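Type I modular polyketide synthase (Streptomyces albus subsp. albus, PDB 6IYR) helps build the polyketide salinomycin, its module 8 acyltransferase domain probably choosing an acyl-CoA extender unit and loading it onto an acyl carrier protein. Local coordinates at residues D126-V131 and A209-A214; A214-H219 and V348-T353; G276-L281 and P296-E301; V259-A264 and T290-D295. All coordinates share one frame; numbering follows the deposited sequence.

Overall arrangement
Following the chain from the N terminus, the first of these contacts to open is at strand 129-132, to which the chain returns after helix 188-208: interaction 1 closes this loop where 209-214 crosses R127-F130. Interaction 2 begins at the shared A214 and closes a much longer loop, joining strand 215-218, neighbour of 129-132 in the parallel sheet, to 348-353. Inside that longer loop lie interactions 3 and 4, with segments that alternate along the chain. Interaction 4 pairs strands 257-261 and 289-294; interaction 3 sets the start of strand 279-286 against helix 296-308. The first two contacts lie in the large subdomain, at its parallel sheet, the other two in the small ferredoxin-like one.

Interaction 1. Residues D126-V131 and A209-A214; sequences DRTVFV and AGVAPA
F130 meets the loop 209-214 with both a face and an edge of its ring. P213 lies over the face: its CB stands 3.7 Å from the centroid of the F130 ring and only 9° off the ring normal, a CH-pi contact, while P213 CG reaches to 3.4 Å from F130 CE2. At the rim the partner is V211, whose carbonyl O approaches F130 CZ at 3.2 Å near the ring plane and whose CG1 packs beside CE1. The phenyl owes this place to a chi1 of -73°, with CG beside its own backbone N and anti to the carbonyl carbon.

The setting is the alpha/beta core of the acyltransferase fold, in which a helix leads back to the parallel sheet. Helix 188-208 ends in a Schellman motif with G210 at C-prime, and the chain then passes across R127-F130 on its way into strand 215-218, the neighbour of strand 129-132.

A214 makes the polar link. Its N donates to T128 O at 2.9 Å, the N-H pointing at the oxygen with an angle of 153°, and P213 CA adds a weaker CA-H...O approach to the same oxygen. The methyl of A214 meanwhile rests on the backbone of R127, with CB 3.6 Å from R127 C; the R127 guanidinium is engaged with R389 O.

T128 contributes its methyl, CG2, which touches V211 CG1 at 3.8 Å as the two side chains cross at about a right angle. T128 OG1 is buried by this packing, and no polar partner for it is seen in the model.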
# COMPACT_ATOMS: atom_id res chain seq x y z
N ASP A 126 -15.69 -4.83 4.42
CA ASP A 126 -15.90 -5.21 3.03
C ASP A 126 -15.98 -4.00 2.11
O ASP A 126 -16.06 -4.12 0.90
CB ASP A 126 -17.20 -6.04 2.88
CG ASP A 126 -18.40 -5.38 3.52
OD1 ASP A 126 -18.28 -4.25 4.03
OD2 ASP A 126 -19.45 -6.03 3.57
N ARG A 127 -16.09 -2.82 2.69
CA ARG A 127 -15.91 -1.65 1.87
C ARG A 127 -14.47 -1.20 1.93
O ARG A 127 -14.13 -0.17 2.49
CB ARG A 127 -16.87 -0.58 2.31
CG ARG A 127 -18.29 -1.07 2.11
CD ARG A 127 -19.22 0.09 1.93
NE ARG A 127 -19.43 0.70 3.22
CZ ARG A 127 -19.33 1.99 3.47
NH1 ARG A 127 -19.57 2.42 4.70
NH2 ARG A 127 -19.07 2.85 2.50
N THR A 128 -13.63 -1.98 1.29
CA THR A 128 -12.23 -1.87 1.61
C THR A 128 -11.52 -0.77 0.81
O THR A 128 -11.72 -0.61 -0.40
CB THR A 128 -11.54 -3.25 1.68
OG1 THR A 128 -10.20 -3.22 1.17
CG2 THR A 128 -12.36 -4.30 1.05
N VAL A 129 -10.75 0.04 1.53
CA VAL A 129 -10.01 1.13 0.92
C VAL A 129 -8.62 0.69 0.51
O VAL A 129 -7.87 0.11 1.33
CB VAL A 129 -9.88 2.29 1.90
CG1 VAL A 129 -9.06 3.38 1.27
CG2 VAL A 129 -11.24 2.79 2.31
N PHE A 130 -8.27 0.88 -0.76
CA PHE A 130 -6.88 0.67 -1.19
C PHE A 130 -6.03 1.97 -1.02
O PHE A 130 -6.38 3.03 -1.55
CB PHE A 130 -6.78 0.19 -2.64
CG PHE A 130 -7.22 -1.25 -2.88
CD1 PHE A 130 -7.84 -2.00 -1.88
CD2 PHE A 130 -7.17 -1.78 -4.16
CE1 PHE A 130 -8.29 -3.28 -2.15
CE2 PHE A 130 -7.65 -3.06 -4.45
CZ PHE A 130 -8.22 -3.80 -3.43
N VAL A 131 -4.86 1.82 -0.39
CA VAL A 131 -3.93 2.93 -0.12
C VAL A 131 -2.66 2.81 -0.95
O VAL A 131 -2.04 1.74 -1.02
CB VAL A 131 -3.55 2.97 1.36
CG1 VAL A 131 -2.55 4.10 1.61
CG2 VAL A 131 -4.78 3.18 2.21
N ALA A 209 -8.24 -11.70 -6.20
CA ALA A 209 -8.48 -12.53 -5.04
C ALA A 209 -9.82 -12.18 -4.41
O ALA A 209 -10.15 -12.58 -3.29
CB ALA A 209 -7.38 -12.31 -4.03
N GLY A 210 -10.59 -11.38 -5.12
CA GLY A 210 -11.94 -11.11 -4.70
C GLY A 210 -12.12 -9.84 -3.90
O GLY A 210 -13.20 -9.59 -3.40
N VAL A 211 -11.06 -9.06 -3.73
CA VAL A 211 -11.16 -7.87 -2.91
C VAL A 211 -11.26 -6.65 -3.81
O VAL A 211 -10.26 -6.13 -4.28
CB VAL A 211 -9.95 -7.71 -1.97
CG1 VAL A 211 -10.15 -6.49 -1.09
CG2 VAL A 211 -9.82 -8.94 -1.11
N ALA A 212 -12.48 -6.22 -4.09
CA ALA A 212 -12.70 -5.10 -4.98
C ALA A 212 -12.66 -3.79 -4.16
O ALA A 212 -13.15 -3.73 -3.04
CB ALA A 212 -14.03 -5.26 -5.70
N PRO A 213 -11.93 -2.79 -4.64
CA PRO A 213 -11.91 -1.64 -3.75
C PRO A 213 -13.23 -0.89 -3.72
O PRO A 213 -13.75 -0.56 -4.76
CB PRO A 213 -10.79 -0.75 -4.32
CG PRO A 213 -10.39 -1.36 -5.64
CD PRO A 213 -11.21 -2.58 -5.90
N ALA A 214 -13.62 -0.41 -2.55
CA ALA A 214 -14.71 0.55 -2.44
C ALA A 214 -14.24 1.99 -2.64
O ALA A 214 -15.05 2.89 -2.91
CB ALA A 214 -15.38 0.44 -1.09

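Interaction 2. Residues A214-H219 and V348-T353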
# COMPACT_ATOMS: atom_id res chain seq x y z
N ALA A 214 -13.62 -0.41 -2.55
CA ALA A 214 -14.71 0.55 -2.44
C ALA A 214 -14.24 1.99 -2.64
O ALA A 214 -15.05 2.89 -2.91
CB ALA A 214 -15.38 0.44 -1.09
N ALA A 215 -12.95 2.21 -2.45
CA ALA A 215 -12.34 3.50 -2.74
C ALA A 215 -10.81 3.37 -2.76
O ALA A 215 -10.26 2.39 -2.22
CB ALA A 215 -12.78 4.54 -1.72
N VAL A 216 -10.18 4.30 -3.47
CA VAL A 216 -8.73 4.43 -3.50
C VAL A 216 -8.26 5.80 -2.99
O VAL A 216 -8.92 6.85 -3.11
CB VAL A 216 -8.11 4.16 -4.89
CG1 VAL A 216 -8.53 2.78 -5.42
CG2 VAL A 216 -8.52 5.25 -5.88
N ILE A 217 -7.12 5.76 -2.33
CA ILE A 217 -6.46 6.96 -1.88
C ILE A 217 -4.99 6.83 -2.19
O ILE A 217 -4.41 5.77 -2.10
CB ILE A 217 -6.71 7.33 -0.41
CG1 ILE A 217 -6.29 6.22 0.53
CG2 ILE A 217 -8.15 7.74 -0.19
CD1 ILE A 217 -6.42 6.63 1.97
N GLY A 218 -4.41 7.94 -2.59
CA GLY A 218 -3.01 7.97 -2.98
C GLY A 218 -2.28 9.08 -2.25
O GLY A 218 -2.90 10.04 -1.74
N HIS A 219 -0.98 8.88 -2.08
CA HIS A 219 -0.14 9.80 -1.36
C HIS A 219 0.94 10.28 -2.33
O HIS A 219 1.74 9.52 -2.84
CB HIS A 219 0.45 9.12 -0.12
CG HIS A 219 1.11 10.07 0.84
ND1 HIS A 219 2.21 10.81 0.49
CD2 HIS A 219 0.89 10.30 2.15
CE1 HIS A 219 2.59 11.53 1.52
NE2 HIS A 219 1.81 11.24 2.55
N VAL A 348 -13.87 3.39 -9.87
CA VAL A 348 -13.77 3.20 -8.43
C VAL A 348 -13.62 4.56 -7.80
O VAL A 348 -12.84 5.38 -8.27
CB VAL A 348 -12.52 2.35 -8.03
CG1 VAL A 348 -12.47 2.20 -6.51
CG2 VAL A 348 -12.53 0.98 -8.69
N PRO A 349 -14.39 4.83 -6.75
CA PRO A 349 -14.30 6.12 -6.11
C PRO A 349 -12.84 6.48 -5.79
O PRO A 349 -12.09 5.65 -5.22
CB PRO A 349 -15.10 5.92 -4.84
CG PRO A 349 -16.18 4.90 -5.22
CD PRO A 349 -15.52 4.02 -6.25
N PHE A 350 -12.47 7.73 -6.10
CA PHE A 350 -11.11 8.26 -5.93
C PHE A 350 -11.19 9.51 -5.05
O PHE A 350 -11.77 10.54 -5.44
CB PHE A 350 -10.51 8.55 -7.30
CG PHE A 350 -9.09 9.12 -7.27
CD1 PHE A 350 -8.86 10.42 -6.85
CD2 PHE A 350 -8.07 8.44 -7.89
CE1 PHE A 350 -7.56 10.93 -6.83
CE2 PHE A 350 -6.79 8.97 -7.96
CZ PHE A 350 -6.53 10.22 -7.44
N LEU A 351 -10.71 9.38 -3.82
CA LEU A 351 -10.71 10.46 -2.88
C LEU A 351 -9.36 11.19 -2.94
O LEU A 351 -8.33 10.67 -2.55
CB LEU A 351 -11.02 9.96 -1.49
CG LEU A 351 -10.95 11.00 -0.37
CD1 LEU A 351 -11.80 12.22 -0.69
CD2 LEU A 351 -11.37 10.38 0.96
N SER A 352 -9.37 12.39 -3.51
CA SER A 352 -8.16 13.18 -3.71
C SER A 352 -7.58 13.62 -2.39
O SER A 352 -8.25 14.22 -1.54
CB SER A 352 -8.45 14.40 -4.56
OG SER A 352 -7.28 15.18 -4.77
N THR A 353 -6.30 13.35 -2.24
CA THR A 353 -5.57 13.89 -1.09
C THR A 353 -5.00 15.27 -1.44
O THR A 353 -4.38 15.93 -0.59
CB THR A 353 -4.45 12.94 -0.68
OG1 THR A 353 -3.59 12.71 -1.79
CG2 THR A 353 -5.03 11.62 -0.22
O HOH W 1 -5.97 10.06 -3.40
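The backbones of 214-219 and 348-353 run the same general way, 36° apart, and meet in a single bridge at V216 and F350, where V216 N donates to P349 O at 2.9 Å and V216 O accepts from L351 N at 3.2 Å.

V216 spreads its two methyls over different partners: CG1 packs on V348 CG1, while CG2 reaches F350 CD2 at 3.8 Å. With chi1 at -55°, CG2 sits between the backbone N and the carbonyl carbon, and it is this branch that meets the phenylalanine. Helix 222-230 lies against V216 and F350. I217 and L351 point the same way, side by side, CG2 of I217 lying 3.9 Å from CB of L351, and both pack on helix 379-388.

Strand 215-218 runs into a GxSxG sequence, G218, S220 and G222, consistent with the nucleophile elbow of acyltransferases. The short, weakly bonded strand 350-351 flanks the edge of the parallel sheet at strand 215-218, just ahead of that turn.

Beyond the bridge the backbones separate and a water fills in, accepting from G218 N at 2.8 Å and lying close to L351 O. T353 OG1 comes within 2.8 Å of G218 O, although another acceptor competes for its proton. E223 OE2 holds T353 N. At the other end, the P349 ring rests against A214 O, with CG 3.3 Å from that oxygen.

Interaction 3. Residues G276-L281 and P296-E301; sequences GERLAL and PGALDE
R278 and E301 form the ionic part of this contact, a salt bridge in which R278 NH2 donates to E301 OE1 over 3.1 Å. The oxygen is approached on its syn side but from 33° out of the carboxylate plane, and the two flat groups are turned 84° apart. W275 NE1 also donates to E301 OE1, so the indole probably helps to position the acid.

A second kind of contact is van der Waals packing of a methyl on the guanidinium face. A298 CB lies 3.7 Å above the guanidinium plane of R278, over its centre. A bend at chi3 (67°) folds the arginine chain so that its head returns over the first turn of helix 296-308.

Within the ferredoxin-like subdomain, this helix follows the hairpin of strands 279-286 and 289-294 and packs against one face of their sheet. The entry to strand 279-286 supplies the closest apolar contacts, made through the CD2 branch of L279. This CD2 touches A298 CB at 3.6 Å and presses on L299 CD1 at 3.4 Å, tighter than ordinary van der Waals contact. L279 also meets V292 and, from helix 265-273, I272.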
# COMPACT_ATOMS: atom_id res chain seq x y z
N GLY A 276 9.56 30.60 6.10
CA GLY A 276 9.00 31.09 4.83
C GLY A 276 9.11 30.06 3.73
O GLY A 276 9.07 28.85 3.99
N GLU A 277 9.43 30.52 2.53
CA GLU A 277 9.59 29.61 1.39
C GLU A 277 10.75 28.60 1.46
O GLU A 277 10.93 27.82 0.53
CB GLU A 277 9.73 30.35 0.07
CG GLU A 277 9.48 31.83 0.11
CD GLU A 277 8.03 32.14 0.23
OE1 GLU A 277 7.69 33.34 0.24
OE2 GLU A 277 7.25 31.17 0.36
N ARG A 278 11.54 28.66 2.51
CA ARG A 278 12.62 27.71 2.68
C ARG A 278 12.12 26.34 3.18
O ARG A 278 12.86 25.38 3.15
CB ARG A 278 13.69 28.26 3.61
CG ARG A 278 14.31 29.57 3.16
CD ARG A 278 15.41 30.00 4.11
NE ARG A 278 16.52 29.08 4.04
CZ ARG A 278 17.22 28.67 5.08
NH1 ARG A 278 18.21 27.82 4.89
NH2 ARG A 278 16.93 29.08 6.29
N LEU A 279 10.88 26.30 3.66
CA LEU A 279 10.23 25.10 4.19
C LEU A 279 8.79 25.08 3.71
O LEU A 279 8.28 26.10 3.27
CB LEU A 279 10.21 25.08 5.72
CG LEU A 279 11.55 24.93 6.43
CD1 LEU A 279 11.35 24.93 7.93
CD2 LEU A 279 12.31 23.68 5.98
N ALA A 280 8.19 23.90 3.68
CA ALA A 280 6.79 23.78 3.30
C ALA A 280 6.21 22.59 4.04
O ALA A 280 6.90 21.61 4.36
CB ALA A 280 6.66 23.63 1.80
N LEU A 281 4.92 22.68 4.33
CA LEU A 281 4.19 21.52 4.85
C LEU A 281 3.89 20.53 3.72
O LEU A 281 3.07 20.80 2.83
CB LEU A 281 2.91 21.96 5.55
CG LEU A 281 2.17 20.76 6.18
CD1 LEU A 281 3.03 19.98 7.17
CD2 LEU A 281 0.93 21.28 6.87
N PRO A 296 18.09 22.08 2.39
CA PRO A 296 18.80 21.24 3.35
C PRO A 296 19.13 21.98 4.67
O PRO A 296 18.99 21.43 5.74
CB PRO A 296 20.08 20.85 2.60
CG PRO A 296 19.76 21.06 1.14
CD PRO A 296 18.78 22.19 1.09
N GLY A 297 19.58 23.23 4.57
CA GLY A 297 20.02 23.98 5.78
C GLY A 297 18.84 24.31 6.67
O GLY A 297 18.87 24.19 7.92
N ALA A 298 17.72 24.60 6.02
CA ALA A 298 16.49 24.91 6.78
C ALA A 298 15.97 23.69 7.51
O ALA A 298 15.49 23.76 8.64
CB ALA A 298 15.43 25.47 5.86
N LEU A 299 16.13 22.53 6.88
CA LEU A 299 15.70 21.30 7.49
C LEU A 299 16.56 20.98 8.71
O LEU A 299 16.06 20.41 9.69
CB LEU A 299 15.83 20.15 6.49
CG LEU A 299 14.69 19.63 5.64
CD1 LEU A 299 13.43 20.45 5.66
CD2 LEU A 299 15.13 19.34 4.22
N ASP A 300 17.87 21.17 8.61
CA ASP A 300 18.72 20.97 9.80
C ASP A 300 18.25 21.84 10.99
O ASP A 300 18.28 21.41 12.14
CB ASP A 300 20.20 21.32 9.50
CG ASP A 300 20.88 20.30 8.57
OD1 ASP A 300 20.45 19.14 8.54
OD2 ASP A 300 21.78 20.69 7.81
N GLU A 301 17.97 23.11 10.74
CA GLU A 301 17.58 23.99 11.84
C GLU A 301 16.16 23.74 12.32
O GLU A 301 15.91 23.79 13.52
CB GLU A 301 17.78 25.47 11.50
CG GLU A 301 17.73 25.74 10.03
CD GLU A 301 18.38 27.05 9.62
OE1 GLU A 301 17.63 27.86 9.05
OE2 GLU A 301 19.62 27.19 9.69

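Interaction 4. Residues V259-A264 and T290-D295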
# COMPACT_ATOMS: atom_id res chain seq x y z
N VAL A 259 11.74 16.12 6.20
CA VAL A 259 11.84 15.59 7.52
C VAL A 259 10.45 15.32 8.10
O VAL A 259 9.50 16.10 7.91
CB VAL A 259 12.70 16.46 8.49
CG1 VAL A 259 13.91 17.08 7.80
CG2 VAL A 259 11.89 17.51 9.19
N SER A 260 10.34 14.20 8.79
CA SER A 260 9.12 13.85 9.52
C SER A 260 9.15 14.54 10.86
O SER A 260 10.21 14.62 11.52
CB SER A 260 9.01 12.35 9.74
OG SER A 260 10.17 11.91 10.42
N VAL A 261 8.00 15.07 11.25
CA VAL A 261 7.86 15.76 12.52
C VAL A 261 6.64 15.22 13.21
O VAL A 261 5.53 15.21 12.64
CB VAL A 261 7.65 17.26 12.32
CG1 VAL A 261 7.69 17.95 13.66
CG2 VAL A 261 8.73 17.82 11.40
N ALA A 262 6.85 14.71 14.41
CA ALA A 262 5.78 14.08 15.17
C ALA A 262 5.05 15.16 15.91
O ALA A 262 5.16 15.26 17.10
CB ALA A 262 6.33 13.06 16.17
N GLU A 263 4.34 16.00 15.18
CA GLU A 263 3.64 17.11 15.77
C GLU A 263 2.41 17.28 14.90
O GLU A 263 2.46 17.00 13.71
CB GLU A 263 4.53 18.35 15.70
CG GLU A 263 4.04 19.57 16.47
CD GLU A 263 5.11 20.70 16.59
OE1 GLU A 263 5.26 21.26 17.70
OE2 GLU A 263 5.73 21.10 15.58
N ALA A 264 1.32 17.77 15.47
CA ALA A 264 0.13 18.10 14.71
C ALA A 264 0.35 19.17 13.65
O ALA A 264 1.04 20.18 13.88
CB ALA A 264 -0.99 18.54 15.64
N THR A 290 3.53 14.52 10.54
CA THR A 290 3.61 15.41 9.40
C THR A 290 4.99 15.33 8.79
O THR A 290 5.92 14.83 9.43
CB THR A 290 3.41 16.88 9.80
OG1 THR A 290 4.59 17.31 10.48
CG2 THR A 290 2.23 17.07 10.71
N VAL A 291 5.09 15.75 7.54
CA VAL A 291 6.35 15.79 6.81
C VAL A 291 6.55 17.22 6.29
O VAL A 291 5.62 17.83 5.74
CB VAL A 291 6.40 14.73 5.68
CG1 VAL A 291 7.71 14.85 4.91
CG2 VAL A 291 6.28 13.32 6.24
N VAL A 292 7.74 17.75 6.53
CA VAL A 292 8.12 19.06 6.05
C VAL A 292 9.22 18.97 5.02
O VAL A 292 10.18 18.21 5.18
CB VAL A 292 8.61 19.92 7.23
CG1 VAL A 292 9.21 21.23 6.79
CG2 VAL A 292 7.47 20.13 8.18
N SER A 293 9.07 19.70 3.93
CA SER A 293 10.07 19.65 2.88
C SER A 293 10.75 21.00 2.75
O SER A 293 10.14 21.99 3.09
CB SER A 293 9.44 19.28 1.53
OG SER A 293 8.62 20.31 1.01
N GLY A 294 11.95 21.04 2.15
CA GLY A 294 12.60 22.29 1.84
C GLY A 294 14.11 22.15 1.73
O GLY A 294 14.64 21.08 1.43
N ASP A 295 14.79 23.27 1.90
CA ASP A 295 16.20 23.37 1.66
C ASP A 295 17.00 22.73 2.78
O ASP A 295 16.56 22.66 3.93
CB ASP A 295 16.61 24.82 1.44
CG ASP A 295 16.04 25.40 0.13
OD1 ASP A 295 16.63 25.16 -0.95
OD2 ASP A 295 14.97 26.05 0.19
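V259, S260 and V261 pair with V292, V291 and T290 in an antiparallel ladder between two inner strands of the ferredoxin-like subdomain. Its beta-alpha-beta-beta-alpha-beta chain order puts strand 257-261 beside strand 289-294, with 313-316 and 279-286 on their outer flanks.

V259-V292 and V261-T290 are hydrogen-bonded pairs. Bonds of 2.8 Å run from V259 N to V292 O and from V292 N to V259 O, and V261 N reaches T290 O in a nearly straight bond of 173°. Between them lies the non-hydrogen-bonded pair S260-V291, where S260 CA makes a CA-H...O contact with T290 O.

V259, V261, T290 and V292 face the two helices of the subdomain: helix 296-308 packs on the three valines, while V268 of helix 265-273 reaches T290 and V292. Across the strands on this face, V261 CG2 and V292 CG2 meet at 4.2 Å. S260 and V291 turn to the other face, where S260 OG bonds to R314 O.

T290 also reaches the residues around the inverse gamma turn centred on A262. Its methyl CG2 packs tightly against E263 O, at 3.0 Å. At a chi1 of 72° its hydroxyl turns back to V261, whose carbonyl O takes T290 N at 3.0 Å from one face of its plane and T290 OG1 at 3.2 Å from the opposite face.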